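Local coordinates for protein kcn28 (Kitasatospora, PDB 6J31) that is of unknown function but has the two-domain GT-B fold, with a C-terminal domain of the erythromycin biosynthesis protein CIII-like family, at residues A[73-78]-A[151-156]. Sequence-based numbering, arbitrary orientation.
Sequences DQIAQM and DPRGAA
Ile75 and Gly154 are the closest CA pair, 6.2 Å apart, between the first turns of two helices, 74-96 and 152-167, whose short segments run almost parallel (16°) with their axes 10.0 Å apart. Both helices belong to the N-terminal of the two Rossmann-like domains of this GT-B protein, and each is preceded by an aspartate N-cap; the contact joins the two helix starts side by side. Arg153 spans the gap. Its chain leaves the second helix with CG anti to the carbonyl carbon (chi1 -59°), bends at chi3, and meets Asp73 tip to tip in a salt bridge. A single carboxylate oxygen receives both terminal nitrogens: Arg153 NH1 is modelled 2.5 Å from Asp73 OD2, so short that the exact length is doubtful, whereas the bond from NH2 to the same oxygen is weak. The oxygen sits at the guanidinium edge, yet the two flat groups are twisted 46° apart rather than coplanar. Asp73 divides its carboxylate between two tasks, since OD1 accepts a weak capping bond from Ile75 N while OD2 takes the arginine. At the other helix start, Asp151 OD1 receives Arg153 N at 3.0 Å, from above the carboxylate plane, so the cap holds the backbone of the residue that reaches across. Ile75 supplies the apolar part of the contact. Its CB lies over one guanidinium face, displaced toward the rim, and CD1 approaches NH1, while CG2 packs on the near end of the arginine chain. Leu148 of helix 142-150 also packs on Ile75, whose side chain is about 12 Å from the bound (2E,2'E)-3,3'-(1,2-phenylene)di(prop-2-enoic acid). Ile75 CG2 comes within 4.1 Å of Gly154 N. In addition to the salt bridge, Arg153 NH2 lies 3.9 Å from Ala76 CB.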
ATOM      1  N   ASP A  73       0.841  -4.368 -21.210  1.00 90.30           N
ATOM      2  CA  ASP A  73       2.246  -4.568 -21.533  1.00 87.02           C
ATOM      3  C   ASP A  73       3.086  -3.733 -20.575  1.00 81.61           C
ATOM      4  O   ASP A  73       2.642  -2.692 -20.084  1.00 81.27           O
ATOM      5  CB  ASP A  73       2.535  -4.180 -22.997  1.00 88.28           C
ATOM      6  CG  ASP A  73       3.968  -4.472 -23.424  1.00 88.81           C
ATOM      7  OD1 ASP A  73       4.819  -4.787 -22.562  1.00 89.06           O
ATOM      8  OD2 ASP A  73       4.245  -4.375 -24.638  1.00 89.00           O
ATOM      9  N   GLN A  74       4.305  -4.207 -20.302  1.00 76.72           N
ATOM     10  CA  GLN A  74       5.161  -3.532 -19.331  1.00 73.36           C
ATOM     11  C   GLN A  74       5.575  -2.149 -19.825  1.00 67.92           C
ATOM     12  O   GLN A  74       5.521  -1.171 -19.072  1.00 66.17           O
ATOM     13  CB  GLN A  74       6.393  -4.387 -19.037  1.00 76.64           C
ATOM     14  CG  GLN A  74       7.496  -3.641 -18.304  1.00 79.11           C
ATOM     15  CD  GLN A  74       8.630  -4.549 -17.868  1.00 81.01           C
ATOM     16  OE1 GLN A  74       9.202  -5.280 -18.677  1.00 82.09           O
ATOM     17  NE2 GLN A  74       8.974  -4.493 -16.584  1.00 81.35           N
ATOM     18  N   ILE A  75       6.028  -2.047 -21.073  1.00 64.79           N
ATOM     19  CA  ILE A  75       6.380  -0.733 -21.602  1.00 62.10           C
ATOM     20  C   ILE A  75       5.136   0.141 -21.706  1.00 59.63           C
ATOM     21  O   ILE A  75       5.180   1.348 -21.436  1.00 58.54           O
ATOM     22  CB  ILE A  75       7.114  -0.857 -22.952  1.00 63.58           C
ATOM     23  CG1 ILE A  75       8.412  -1.663 -22.810  1.00 63.75           C
ATOM     24  CG2 ILE A  75       7.407   0.523 -23.536  1.00 63.88           C
ATOM     25  CD1 ILE A  75       8.244  -3.171 -22.918  1.00 66.20           C
ATOM     26  N   ALA A  76       4.001  -0.458 -22.078  1.00 59.10           N
ATOM     27  CA  ALA A  76       2.749   0.290 -22.151  1.00 60.76           C
ATOM     28  C   ALA A  76       2.319   0.803 -20.782  1.00 63.35           C
ATOM     29  O   ALA A  76       1.779   1.909 -20.667  1.00 62.02           O
ATOM     30  CB  ALA A  76       1.651  -0.579 -22.764  1.00 59.99           C
ATOM     31  N   GLN A  77       2.533   0.005 -19.733  1.00 68.59           N
ATOM     32  CA  GLN A  77       2.204   0.449 -18.382  1.00 73.19           C
ATOM     33  C   GLN A  77       3.055   1.649 -17.974  1.00 68.35           C
ATOM     34  O   GLN A  77       2.559   2.576 -17.323  1.00 71.49           O
ATOM     35  CB  GLN A  77       2.345  -0.726 -17.408  1.00 82.54           C
ATOM     36  CG  GLN A  77       3.711  -0.918 -16.753  1.00 93.34           C
ATOM     37  CD  GLN A  77       3.622  -1.135 -15.259  1.00100.07           C
ATOM     38  OE1 GLN A  77       2.692  -1.797 -14.782  1.00107.75           O
ATOM     39  NE2 GLN A  77       4.600  -0.603 -14.509  1.00 95.25           N
ATOM     40  N   MET A  78       4.336   1.658 -18.357  1.00 63.11           N
ATOM     41  CA  MET A  78       5.175   2.826 -18.101  1.00 58.54           C
ATOM     42  C   MET A  78       4.695   4.040 -18.885  1.00 54.73           C
ATOM     43  O   MET A  78       4.811   5.177 -18.412  1.00 53.93           O
ATOM     44  CB  MET A  78       6.634   2.522 -18.430  1.00 56.88           C
ATOM     45  CG  MET A  78       7.218   1.386 -17.625  1.00 55.57           C
ATOM     46  SD  MET A  78       8.951   1.123 -18.018  1.00 54.25           S
ATOM     47  CE  MET A  78       8.813  -0.312 -19.063  1.00 54.14           C
ATOM     48  N   ASP A 151      14.930  -2.122 -26.471  1.00 78.06           N
ATOM     49  CA  ASP A 151      13.676  -2.103 -27.210  1.00 78.11           C
ATOM     50  C   ASP A 151      13.409  -0.685 -27.700  1.00 73.26           C
ATOM     51  O   ASP A 151      13.521   0.266 -26.915  1.00 72.31           O
ATOM     52  CB  ASP A 151      12.536  -2.592 -26.315  1.00 81.75           C
ATOM     53  CG  ASP A 151      11.272  -2.947 -27.091  1.00 84.20           C
ATOM     54  OD1 ASP A 151      10.924  -2.237 -28.058  1.00 85.53           O
ATOM     55  OD2 ASP A 151      10.620  -3.949 -26.726  1.00 84.82           O
ATOM     56  N   PRO A 152      13.066  -0.495 -28.976  1.00 68.83           N
ATOM     57  CA  PRO A 152      12.730   0.857 -29.446  1.00 64.69           C
ATOM     58  C   PRO A 152      11.597   1.492 -28.663  1.00 59.80           C
ATOM     59  O   PRO A 152      11.608   2.711 -28.449  1.00 57.80           O
ATOM     60  CB  PRO A 152      12.356   0.630 -30.916  1.00 65.20           C
ATOM     61  CG  PRO A 152      13.137  -0.586 -31.302  1.00 66.68           C
ATOM     62  CD  PRO A 152      13.133  -1.465 -30.085  1.00 67.69           C
ATOM     63  N   ARG A 153      10.620   0.698 -28.222  1.00 57.69           N
ATOM     64  CA  ARG A 153       9.557   1.233 -27.380  1.00 57.17           C
ATOM     65  C   ARG A 153      10.107   1.721 -26.045  1.00 55.99           C
ATOM     66  O   ARG A 153       9.711   2.785 -25.552  1.00 55.00           O
ATOM     67  CB  ARG A 153       8.492   0.164 -27.145  1.00 57.92           C
ATOM     68  CG  ARG A 153       7.838  -0.372 -28.398  1.00 59.57           C
ATOM     69  CD  ARG A 153       6.981  -1.571 -28.050  1.00 60.44           C
ATOM     70  NE  ARG A 153       5.808  -1.173 -27.278  1.00 61.77           N
ATOM     71  CZ  ARG A 153       5.304  -1.875 -26.269  1.00 63.39           C
ATOM     72  NH1 ARG A 153       5.874  -3.018 -25.909  1.00 65.00           N
ATOM     73  NH2 ARG A 153       4.231  -1.439 -25.623  1.00 64.46           N
ATOM     74  N   GLY A 154      11.004   0.944 -25.434  1.00 55.07           N
ATOM     75  CA  GLY A 154      11.605   1.372 -24.181  1.00 54.28           C
ATOM     76  C   GLY A 154      12.484   2.600 -24.340  1.00 53.10           C
ATOM     77  O   GLY A 154      12.401   3.544 -23.548  1.00 52.08           O
ATOM     78  N   ALA A 155      13.332   2.607 -25.372  1.00 52.61           N
ATOM     79  CA  ALA A 155      14.197   3.758 -25.613  1.00 52.16           C
ATOM     80  C   ALA A 155      13.385   5.011 -25.920  1.00 51.14           C
ATOM     81  O   ALA A 155      13.768   6.118 -25.526  1.00 53.76           O
ATOM     82  CB  ALA A 155      15.174   3.456 -26.748  1.00 53.87           C
ATOM     83  N   ALA A 156      12.272   4.861 -26.644  1.00 49.19           N
ATOM     84  CA  ALA A 156      11.401   6.004 -26.894  1.00 47.31           C
ATOM     85  C   ALA A 156      10.783   6.512 -25.597  1.00 45.28           C
ATOM     86  O   ALA A 156      10.636   7.725 -25.401  1.00 43.57           O
ATOM     87  CB  ALA A 156      10.310   5.632 -27.896  1.00 47.09           C
TER